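Local coordinates for sigma-C capsid protein (Avian reovirus, PDB 2VRS) that forms a homotrimeric fibre on the virion that attaches the virus to host cells and induces apoptosis in them, at residues Q3-V6 and D7-T11; H106-G109 and R110-D113. All coordinates share one frame; numbering follows the deposited sequence.

Contact 1: residues Q3-V6 and D7-T11; sequences QTTV and DGNST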
loop_
_atom_site.group_PDB
_atom_site.type_symbol
_atom_site.label_atom_id
_atom_site.label_comp_id
_atom_site.label_asym_id
_atom_site.label_seq_id
_atom_site.Cartn_x
_atom_site.Cartn_y
_atom_site.Cartn_z
ATOM N N GLN C 3 -87.249 -18.714 -26.287
ATOM C CA GLN C 3 -86.904 -19.040 -24.876
ATOM C C GLN C 3 -85.510 -19.670 -24.780
ATOM O O GLN C 3 -84.718 -19.336 -23.891
ATOM C CB GLN C 3 -87.957 -19.963 -24.219
ATOM C CG GLN C 3 -89.387 -19.365 -24.154
ATOM C CD GLN C 3 -89.429 -18.022 -23.420
ATOM O OE1 GLN C 3 -89.311 -16.962 -24.030
ATOM N NE2 GLN C 3 -89.571 -18.072 -22.110
ATOM N N THR C 4 -85.199 -20.562 -25.725
ATOM C CA THR C 4 -83.911 -21.275 -25.742
ATOM C C THR C 4 -82.744 -20.353 -26.056
ATOM O O THR C 4 -81.641 -20.539 -25.535
ATOM C CB THR C 4 -83.928 -22.356 -26.824
ATOM O OG1 THR C 4 -84.544 -21.801 -28.012
ATOM C CG2 THR C 4 -84.716 -23.573 -26.321
ATOM N N THR C 5 -82.996 -19.384 -26.933
ATOM C CA THR C 5 -82.008 -18.345 -27.278
ATOM C C THR C 5 -81.559 -17.618 -26.009
ATOM O O THR C 5 -80.380 -17.618 -25.658
ATOM C CB THR C 5 -82.597 -17.327 -28.287
ATOM O OG1 THR C 5 -83.077 -18.035 -29.442
ATOM C CG2 THR C 5 -81.540 -16.266 -28.701
ATOM N N VAL C 6 -82.532 -17.026 -25.324
ATOM C CA VAL C 6 -82.318 -16.247 -24.104
ATOM C C VAL C 6 -81.660 -17.091 -22.992
ATOM O O VAL C 6 -80.748 -16.632 -22.267
ATOM C CB VAL C 6 -83.669 -15.690 -23.623
ATOM C CG1 VAL C 6 -83.529 -14.935 -22.291
ATOM C CG2 VAL C 6 -84.318 -14.805 -24.715
ATOM N N ASP C 7 -82.109 -18.339 -22.855
ATOM C CA ASP C 7 -81.582 -19.176 -21.789
ATOM C C ASP C 7 -80.156 -19.633 -22.116
ATOM O O ASP C 7 -79.290 -19.656 -21.236
ATOM C CB ASP C 7 -82.487 -20.378 -21.534
ATOM C CG ASP C 7 -82.092 -21.140 -20.291
ATOM O OD1 ASP C 7 -82.494 -20.717 -19.186
ATOM O OD2 ASP C 7 -81.394 -22.168 -20.408
ATOM N N GLY C 8 -79.913 -19.959 -23.385
ATOM C CA GLY C 8 -78.575 -20.377 -23.829
ATOM C C GLY C 8 -77.552 -19.254 -23.730
ATOM O O GLY C 8 -76.403 -19.470 -23.302
ATOM N N ASN C 9 -77.969 -18.065 -24.149
ATOM C CA ASN C 9 -77.129 -16.884 -24.045
ATOM C C ASN C 9 -76.777 -16.569 -22.607
ATOM O O ASN C 9 -75.636 -16.223 -22.315
ATOM C CB ASN C 9 -77.785 -15.714 -24.728
ATOM C CG ASN C 9 -77.654 -15.792 -26.243
ATOM O OD1 ASN C 9 -76.834 -16.559 -26.760
ATOM N ND2 ASN C 9 -78.436 -14.988 -26.957
ATOM N N SER C 10 -77.743 -16.743 -21.698
ATOM C CA SER C 10 -77.490 -16.572 -20.262
ATOM C C SER C 10 -76.404 -17.511 -19.710
ATOM O O SER C 10 -75.535 -17.067 -18.942
ATOM C CB SER C 10 -78.791 -16.733 -19.467
ATOM O OG SER C 10 -78.536 -16.552 -18.083
ATOM N N THR C 11 -76.450 -18.790 -20.083
ATOM C CA THR C 11 -75.399 -19.744 -19.703
ATOM C C THR C 11 -74.007 -19.315 -20.227
ATOM O O THR C 11 -73.015 -19.379 -19.493
ATOM C CB THR C 11 -75.695 -21.144 -20.213
ATOM O OG1 THR C 11 -76.994 -21.541 -19.768
ATOM C CG2 THR C 11 -74.668 -22.138 -19.677
#

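Contact 2: residues H106-G109 and R110-D113; sequences HCHG and RRTD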
loop_
_atom_site.group_PDB
_atom_site.type_symbol
_atom_site.label_atom_id
_atom_site.label_comp_id
_atom_site.label_asym_id
_atom_site.label_seq_id
_atom_site.Cartn_x
_atom_site.Cartn_y
_atom_site.Cartn_z
ATOM N N HIS C 106 15.759 6.905 -6.918
ATOM C CA HIS C 106 15.235 5.577 -7.181
ATOM C C HIS C 106 13.752 5.584 -6.908
ATOM O O HIS C 106 13.318 5.710 -5.745
ATOM C CB HIS C 106 15.962 4.527 -6.301
ATOM C CG HIS C 106 15.489 3.122 -6.532
ATOM N ND1 HIS C 106 15.087 2.295 -5.507
ATOM C CD2 HIS C 106 15.347 2.405 -7.675
ATOM C CE1 HIS C 106 14.710 1.129 -6.006
ATOM N NE2 HIS C 106 14.874 1.163 -7.315
ATOM N N CYS C 107 12.968 5.446 -7.971
ATOM C CA CYS C 107 11.506 5.606 -7.857
ATOM C C CYS C 107 10.925 4.217 -7.933
ATOM O O CYS C 107 11.091 3.521 -8.927
ATOM C CB CYS C 107 10.972 6.482 -8.991
ATOM S SG CYS C 107 11.871 8.012 -9.160
ATOM N N HIS C 108 10.264 3.783 -6.880
ATOM C CA HIS C 108 9.713 2.423 -6.881
ATOM C C HIS C 108 8.334 2.520 -6.216
ATOM O O HIS C 108 8.234 2.865 -5.034
ATOM C CB HIS C 108 10.667 1.419 -6.178
ATOM C CG HIS C 108 11.093 1.829 -4.788
ATOM N ND1 HIS C 108 10.717 1.127 -3.665
ATOM C CD2 HIS C 108 11.858 2.867 -4.346
ATOM C CE1 HIS C 108 11.199 1.727 -2.584
ATOM N NE2 HIS C 108 11.908 2.774 -2.974
ATOM N N GLY C 109 7.277 2.268 -7.002
ATOM C CA GLY C 109 5.944 2.509 -6.512
ATOM C C GLY C 109 5.877 4.005 -6.283
ATOM O O GLY C 109 6.502 4.796 -7.031
ATOM N N ARG C 110 5.208 4.388 -5.208
ATOM C CA ARG C 110 5.116 5.823 -4.919
ATOM C C ARG C 110 6.185 6.258 -3.918
ATOM O O ARG C 110 6.057 7.300 -3.293
ATOM C CB ARG C 110 3.723 6.173 -4.402
ATOM C CG ARG C 110 2.689 5.924 -5.492
ATOM C CD ARG C 110 1.328 6.617 -5.228
ATOM N NE ARG C 110 1.492 8.012 -5.555
ATOM C CZ ARG C 110 1.304 8.558 -6.758
ATOM N NH1 ARG C 110 0.824 7.858 -7.790
ATOM N NH2 ARG C 110 1.543 9.841 -6.911
ATOM N N ARG C 111 7.235 5.463 -3.757
ATOM C CA ARG C 111 8.386 5.895 -2.963
ATOM C C ARG C 111 9.506 6.381 -3.893
ATOM O O ARG C 111 9.829 5.718 -4.913
ATOM C CB ARG C 111 8.913 4.718 -2.122
ATOM C CG ARG C 111 10.077 5.126 -1.161
ATOM C CD ARG C 111 9.589 5.974 0.065
ATOM N NE ARG C 111 10.798 6.276 0.898
ATOM C CZ ARG C 111 10.778 7.035 1.975
ATOM N NH1 ARG C 111 9.634 7.569 2.322
ATOM N NH2 ARG C 111 11.872 7.261 2.697
ATOM N N THR C 112 10.113 7.506 -3.544
ATOM C CA THR C 112 11.285 8.016 -4.261
ATOM C C THR C 112 12.398 8.250 -3.307
ATOM O O THR C 112 12.255 9.036 -2.365
ATOM C CB THR C 112 10.958 9.304 -5.057
ATOM O OG1 THR C 112 10.036 8.942 -6.081
ATOM C CG2 THR C 112 12.200 9.909 -5.629
ATOM N N ASP C 113 13.489 7.513 -3.516
ATOM C CA ASP C 113 14.649 7.601 -2.604
ATOM C C ASP C 113 15.762 8.327 -3.265
ATOM O O ASP C 113 16.137 7.963 -4.381
ATOM C CB ASP C 113 15.073 6.198 -2.126
ATOM C CG ASP C 113 13.971 5.534 -1.267
ATOM O OD1 ASP C 113 13.508 6.216 -0.327
ATOM O OD2 ASP C 113 13.585 4.380 -1.533
HETATM O O HOH W 1 15.336 2.569 -2.752
HETATM O O HOH W 2 7.742 7.489 -6.573
#

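Contact 1: residues Q3-V6 and D7-T11
T5 and N9 sit one helical turn apart and run side by side in the same direction, and here the side chains pack tightly. The N9 amide N donates to T5 O at 2.9 Å with an N-H...O angle of 166°. The N9 side chain folds back over that same carbonyl: chi1 of -77° sets CG beside its own backbone N, and N9 CG comes within 3.3 Å of T5 O. Farther out, the T5 methyl CG2, anti to the backbone N, lies 3.8 Å from N9 ND2. The segment belongs to the alpha-helical triple coiled coil, to which helix 3-38 contributes one of three helices. Contacts with both other subunits are consistent with this side facing the trimer interior: N9 meets N9 of the third subunit and I13 of the second, T5 packs on D7 of the second, and V6 O accepts a bond from N9 ND2 of the third.

Q3, T4, D7 and G8 are more exposed. The backbone bonds of the helix persist there, D7 N to Q3 O at 3.0 Å and G8 N to T4 O at 2.8 Å, but the side chains add little. Only the root of the D7 side chain takes part, D7 CB lying 3.4 Å from Q3 O, whereas its carboxylate leads away from the preceding turn. G8 adds no side chain, and that of T4 points away from residues 7-11.

Contact 2: residues H106-G109 and R110-D113
H106-H108 and R111-D113 run antiparallel, their axes 4.7 Å apart at an angle of 164°, with H106-D113 and H108-R111 as hydrogen-bonded pairs flanking the non-hydrogen-bonded pair C107-T112. H106 N reaches D113 O at 2.8 Å, and H108 N reaches R111 O at the same length. The return bond from R111 N to H108 O is longer, 3.1 Å. These bonds close a beta hairpin through a type II' turn from H108 to R111, with G109 at positive phi, in the C-terminal beta domain of the fibre.

On the face carrying H106, H108, R111 and D113, the imidazole of H108 is held at an edge and over a face. Its NE2 donates to D113 OD2 at 2.7 Å, nearly in its own ring plane but 32° out of the carboxylate plane, on the anti side of OD2, while R111 CB makes a CH-pi contact 3.9 Å from the ring centroid. A chi1 of 53° places H108 CG between the backbone N and carbonyl carbon, which turns the ring toward the second strand. The other carboxylate oxygen, D113 OD1, takes a salt bridge from R111 NE at 3.0 Å, and a water links OD2 to H106 ND1. H108 ND1 bonds D210 of the third subunit, so both ring nitrogens are engaged. On the opposite face C107 SG touches T112 OG1 at 3.7 Å; the hydroxyl itself hydrogen-bonds to R147 O.

In the fold
Both contacts are local, yet they occupy distant parts of one elongated chain, their centres about 96 Å apart. Contact 1 is a surface contact within a single element, helix 3-38, and none of its touching residues is buried. Contact 2 joins strands 98-108 and 111-119, and five of its eight touching residues are buried. The bonding differs accordingly: 3-11 is tied across its segments by backbone hydrogen bonds alone, whereas 106-113 adds a histidine-carboxylate bond, accompanied by a salt bridge and water bridges. Both reach the trimer interface, the helix through an asparagine-to-carbonyl hydrogen bond and side-chain packing, the hairpin through H108 meeting R111 of the third subunit and R111 meeting H108 of the second.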